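Local coordinates for DotU family type IV/VI secretion system protein (Acinetobacter baumannii, PDB 6Y4R) that forms the cytoplasmic domain of TssL, a type VI secretion component that probably belongs to the membrane complex holding the apparatus in the cell envelope, at residues Asp6-Gly11 and Tyr60-Leu65; Phe12-Leu17 and Glu32-Leu37. One frame throughout, in Å; residues are numbered along the deposited sequence.

Contact 1: residues Asp6-Gly11 and Tyr60-Leu65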
# COMPACT_ATOMS: atom_id res chain seq x y z
N ASP A 6 -2.02 -9.24 8.16
CA ASP A 6 -1.97 -10.67 7.90
C ASP A 6 -2.87 -11.09 6.72
O ASP A 6 -2.53 -12.05 6.01
CB ASP A 6 -2.34 -11.47 9.16
CG ASP A 6 -1.40 -11.19 10.34
OD1 ASP A 6 -0.17 -11.04 10.12
OD2 ASP A 6 -1.88 -11.17 11.50
N LEU A 7 -3.99 -10.39 6.49
CA LEU A 7 -4.82 -10.72 5.33
C LEU A 7 -4.17 -10.27 4.03
O LEU A 7 -4.36 -10.92 2.99
CB LEU A 7 -6.20 -10.08 5.47
CG LEU A 7 -7.09 -10.45 6.65
CD1 LEU A 7 -8.31 -9.56 6.63
CD2 LEU A 7 -7.51 -11.92 6.54
N LEU A 8 -3.36 -9.21 4.08
CA LEU A 8 -2.58 -8.73 2.95
C LEU A 8 -1.21 -9.40 2.86
O LEU A 8 -0.36 -8.96 2.07
CB LEU A 8 -2.39 -7.21 3.07
CG LEU A 8 -3.60 -6.31 2.89
CD1 LEU A 8 -3.20 -4.93 3.37
CD2 LEU A 8 -3.98 -6.30 1.41
N HIS A 9 -1.00 -10.47 3.63
CA HIS A 9 0.30 -11.14 3.66
C HIS A 9 0.70 -11.63 2.27
O HIS A 9 1.87 -11.53 1.88
CB HIS A 9 0.25 -12.32 4.64
CG HIS A 9 1.48 -13.15 4.70
ND1 HIS A 9 1.47 -14.51 4.46
CD2 HIS A 9 2.76 -12.85 5.03
CE1 HIS A 9 2.69 -15.00 4.61
NE2 HIS A 9 3.51 -14.02 4.95
N ASP A 10 -0.26 -12.17 1.50
CA ASP A 10 0.06 -12.64 0.15
C ASP A 10 0.38 -11.48 -0.80
O ASP A 10 1.27 -11.60 -1.64
CB ASP A 10 -1.09 -13.47 -0.41
CG ASP A 10 -1.18 -14.88 0.20
OD1 ASP A 10 -0.22 -15.32 0.89
OD2 ASP A 10 -2.21 -15.56 -0.02
N GLY A 11 -0.35 -10.37 -0.67
CA GLY A 11 -0.10 -9.22 -1.54
C GLY A 11 1.21 -8.51 -1.25
O GLY A 11 1.92 -8.09 -2.17
N TYR A 60 -6.66 0.76 -0.41
CA TYR A 60 -6.19 1.99 -1.04
C TYR A 60 -4.69 2.17 -0.86
O TYR A 60 -3.97 2.52 -1.80
CB TYR A 60 -6.95 3.20 -0.47
CG TYR A 60 -6.51 4.54 -1.04
CD1 TYR A 60 -5.38 5.20 -0.53
CD2 TYR A 60 -7.19 5.12 -2.09
CE1 TYR A 60 -4.96 6.40 -1.06
CE2 TYR A 60 -6.78 6.33 -2.63
CZ TYR A 60 -5.66 6.97 -2.12
OH TYR A 60 -5.27 8.18 -2.66
N ALA A 61 -4.20 1.94 0.37
CA ALA A 61 -2.78 2.06 0.67
C ALA A 61 -1.97 1.05 -0.11
O ALA A 61 -0.87 1.36 -0.58
CB ALA A 61 -2.55 1.88 2.18
N PHE A 62 -2.47 -0.19 -0.22
CA PHE A 62 -1.72 -1.20 -0.95
C PHE A 62 -1.63 -0.86 -2.43
O PHE A 62 -0.62 -1.13 -3.07
CB PHE A 62 -2.36 -2.58 -0.75
CG PHE A 62 -1.74 -3.67 -1.58
CD1 PHE A 62 -0.81 -4.52 -1.01
CD2 PHE A 62 -2.10 -3.86 -2.91
CE1 PHE A 62 -0.23 -5.54 -1.76
CE2 PHE A 62 -1.52 -4.88 -3.68
CZ PHE A 62 -0.59 -5.72 -3.10
N CYS A 63 -2.71 -0.31 -3.00
CA CYS A 63 -2.68 0.08 -4.41
C CYS A 63 -1.77 1.29 -4.64
O CYS A 63 -1.02 1.33 -5.62
CB CYS A 63 -4.10 0.35 -4.89
SG CYS A 63 -5.12 -1.17 -4.98
N ALA A 64 -1.81 2.28 -3.75
CA ALA A 64 -0.86 3.38 -3.87
C ALA A 64 0.58 2.86 -3.80
O ALA A 64 1.46 3.37 -4.50
CB ALA A 64 -1.13 4.43 -2.79
N LEU A 65 0.82 1.84 -2.98
CA LEU A 65 2.17 1.33 -2.74
C LEU A 65 2.69 0.47 -3.89
O LEU A 65 3.85 0.58 -4.28
CB LEU A 65 2.20 0.55 -1.42
CG LEU A 65 3.32 -0.44 -1.12
CD1 LEU A 65 4.62 0.28 -0.83
CD2 LEU A 65 2.92 -1.28 0.07
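Phe62 reaches from helix 52-71 to the backbone of Gly11 and the side chain of Leu8, and its ring makes every contact between Asp6-Gly11 and Tyr60-Leu65. Its CB points at the opposing segment, and CG stands anti to the backbone N (chi1 174°), which carries the ring outward across the gap. Phe62 CB itself stays beyond contact distance of Leu8, the nearest atom being Leu8 CD2 at 4.6 Å. Further out, Phe62 CD1 lies 4.4 Å from the same methyl, which comes to the ring obliquely.

The setting is the buried centre of the all-helical DotU-family domain, where short helix 4-7 gives way to helix 9-19. Leu8 takes the N-cap position at that break, and its branched aliphatic chain turns inward to touch Val124 of helix 119-130 as well as Phe62.

The ring edge does the closer work. Phe62 CE1 is 3.3 Å from Gly11 C and 3.4 Å from Gly11 O, and Phe62 CZ sits 3.6 Å from Gly11 O, which lies in the ring plane. A long, flat aromatic suits this task, spanning the gap and offering a thin edge to a peptide group. Glycine, without a side chain, leaves the helix backbone accessible to that edge. Leu38 of helix 27-47 also packs on the Phe62 side chain.

Contact 2: residues Phe12-Leu17 and Glu32-Leu37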
# COMPACT_ATOMS: atom_id res chain seq x y z
N PHE A 12 1.53 -8.33 0.04
CA PHE A 12 2.77 -7.66 0.43
C PHE A 12 4.00 -8.44 0.00
O PHE A 12 5.07 -7.85 -0.21
CB PHE A 12 2.81 -7.43 1.95
CG PHE A 12 1.96 -6.29 2.42
CD1 PHE A 12 1.98 -5.07 1.76
CD2 PHE A 12 1.18 -6.41 3.56
CE1 PHE A 12 1.19 -3.99 2.20
CE2 PHE A 12 0.38 -5.33 4.01
CZ PHE A 12 0.39 -4.12 3.32
N TYR A 13 3.90 -9.77 -0.12
CA TYR A 13 5.05 -10.57 -0.55
C TYR A 13 5.46 -10.25 -1.98
O TYR A 13 6.64 -10.34 -2.34
CB TYR A 13 4.78 -12.06 -0.47
CG TYR A 13 5.94 -12.90 -1.00
CD1 TYR A 13 7.22 -12.78 -0.46
CD2 TYR A 13 5.77 -13.81 -2.05
CE1 TYR A 13 8.29 -13.55 -0.94
CE2 TYR A 13 6.82 -14.58 -2.54
CZ TYR A 13 8.07 -14.45 -1.98
OH TYR A 13 9.06 -15.25 -2.53
N LEU A 14 4.47 -9.93 -2.83
CA LEU A 14 4.72 -9.58 -4.22
C LEU A 14 5.25 -8.16 -4.34
O LEU A 14 5.98 -7.86 -5.29
CB LEU A 14 3.44 -9.74 -5.04
CG LEU A 14 2.64 -11.05 -5.00
CD1 LEU A 14 1.33 -10.89 -5.76
CD2 LEU A 14 3.42 -12.21 -5.59
N ILE A 15 4.90 -7.28 -3.38
CA ILE A 15 5.57 -5.99 -3.23
C ILE A 15 7.04 -6.20 -2.90
O ILE A 15 7.92 -5.48 -3.39
CB ILE A 15 4.93 -5.16 -2.11
CG1 ILE A 15 3.43 -4.94 -2.31
CG2 ILE A 15 5.68 -3.83 -2.00
CD1 ILE A 15 3.10 -3.77 -3.10
N PHE A 16 7.31 -7.12 -1.97
CA PHE A 16 8.67 -7.40 -1.55
C PHE A 16 9.51 -7.96 -2.69
O PHE A 16 10.71 -7.65 -2.78
CB PHE A 16 8.64 -8.35 -0.35
CG PHE A 16 9.83 -8.23 0.58
CD1 PHE A 16 10.39 -6.99 0.88
CD2 PHE A 16 10.41 -9.37 1.15
CE1 PHE A 16 11.49 -6.89 1.73
CE2 PHE A 16 11.51 -9.28 2.01
CZ PHE A 16 12.06 -8.04 2.30
N LEU A 17 8.91 -8.76 -3.58
CA LEU A 17 9.67 -9.35 -4.69
C LEU A 17 10.13 -8.29 -5.68
O LEU A 17 11.26 -8.33 -6.17
CB LEU A 17 8.86 -10.40 -5.45
CG LEU A 17 8.55 -11.75 -4.81
CD1 LEU A 17 7.55 -12.51 -5.68
CD2 LEU A 17 9.83 -12.57 -4.57
N GLU A 32 -3.73 -9.23 -12.81
CA GLU A 32 -4.94 -9.94 -12.41
C GLU A 32 -4.73 -10.74 -11.13
O GLU A 32 -5.69 -11.00 -10.40
CB GLU A 32 -5.43 -10.82 -13.57
CG GLU A 32 -6.37 -12.02 -13.25
CD GLU A 32 -7.57 -11.69 -12.34
OE1 GLU A 32 -7.75 -12.39 -11.32
OE2 GLU A 32 -8.34 -10.74 -12.64
N LYS A 33 -3.48 -11.11 -10.82
CA LYS A 33 -3.23 -11.78 -9.55
C LYS A 33 -3.39 -10.81 -8.39
O LYS A 33 -3.94 -11.17 -7.34
CB LYS A 33 -1.84 -12.42 -9.57
CG LYS A 33 -1.59 -13.38 -8.44
CD LYS A 33 -0.09 -13.60 -8.24
CE LYS A 33 0.53 -14.27 -9.49
NZ LYS A 33 1.95 -14.71 -9.30
N ILE A 34 -2.96 -9.55 -8.57
CA ILE A 34 -3.16 -8.49 -7.58
C ILE A 34 -4.65 -8.20 -7.38
O ILE A 34 -5.13 -8.06 -6.25
CB ILE A 34 -2.41 -7.21 -8.00
CG1 ILE A 34 -0.90 -7.46 -8.17
CG2 ILE A 34 -2.72 -6.04 -7.03
CD1 ILE A 34 -0.17 -7.79 -6.90
N LEU A 35 -5.40 -8.08 -8.49
CA LEU A 35 -6.83 -7.79 -8.37
C LEU A 35 -7.57 -8.90 -7.65
O LEU A 35 -8.46 -8.64 -6.84
CB LEU A 35 -7.45 -7.54 -9.75
CG LEU A 35 -6.94 -6.35 -10.56
CD1 LEU A 35 -7.45 -6.42 -12.01
CD2 LEU A 35 -7.33 -5.05 -9.88
N ASP A 36 -7.20 -10.16 -7.91
CA ASP A 36 -7.88 -11.25 -7.22
C ASP A 36 -7.45 -11.34 -5.77
O ASP A 36 -8.24 -11.75 -4.92
CB ASP A 36 -7.64 -12.57 -7.95
CG ASP A 36 -8.54 -13.69 -7.44
OD1 ASP A 36 -9.65 -13.40 -6.94
OD2 ASP A 36 -8.14 -14.88 -7.55
N LEU A 37 -6.23 -10.91 -5.45
CA LEU A 37 -5.81 -10.91 -4.05
C LEU A 37 -6.48 -9.81 -3.27
O LEU A 37 -6.66 -9.95 -2.05
CB LEU A 37 -4.30 -10.70 -3.91
CG LEU A 37 -3.34 -11.79 -4.33
CD1 LEU A 37 -1.95 -11.15 -4.33
CD2 LEU A 37 -3.43 -13.03 -3.44
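Two successive helices, 9-19 and 27-47, run back along each other as a helical hairpin near the edge of the domain, and Leu14 is the residue through which Phe12-Leu17 meets Glu32-Leu37. The local axes are roughly antiparallel, with 150° between their directions, and their closest approach of 11.6 Å is wide enough that side chains must span the gap.

Leu14 does so with one methyl. Its CG lies beside the backbone N and anti to the carbonyl carbon (chi1 -52°), directed at the opposing helix, and an extended chi2 then lays CD1 against Lys33, Ile34 and Leu37. Leu14 CD1 meets Leu37 CD1 at 3.6 Å, the two side chains reaching toward each other tip to tip; leucine suits both places because its terminal methyls can meet end to end across this axis separation. Ile34 approaches differently: it and Leu14 slide past each other in opposite directions, and Ile34 CD1 comes within 3.6 Å of Leu14 CD1. Ile34 lies on the buried flank of its helix, where Phe62 and Leu90 also touch it, so a branched apolar side chain fits that place.

Lys33 marks the outer border. Its extended first two torsions carry CD out to Leu14 CD1 at 3.9 Å, and the bend at chi3 (-64°) then turns CE and the ammonium. Lysine suits an exposed border because its methylenes can cover a leucine.

With methyl and methylene groups alone meeting across the pair, the contact has little directional character: it depends on matching shapes and on withdrawing hydrocarbon from water.

How the contacts relate
Helix 9-19 serves both contacts: its first turn faces helix 52-71 in contact 1, and its next faces helix 27-47 in contact 2. Contact 1 lies deep in the domain, its centre about 5 Å from the chain centre, whereas contact 2, about 11 Å out, is only partly buried. Their centres are 8 Å apart and they touch: Phe62 CE2 packs on Ile34 CG2 and Phe62 CE1 on Ile15 CG1, both at 3.8 Å. Phe62 thus joins all three helices. The chemistry follows depth, with an aromatic edge against bare backbone inside, and aliphatic methyls bordered by a lysine chain toward the surface.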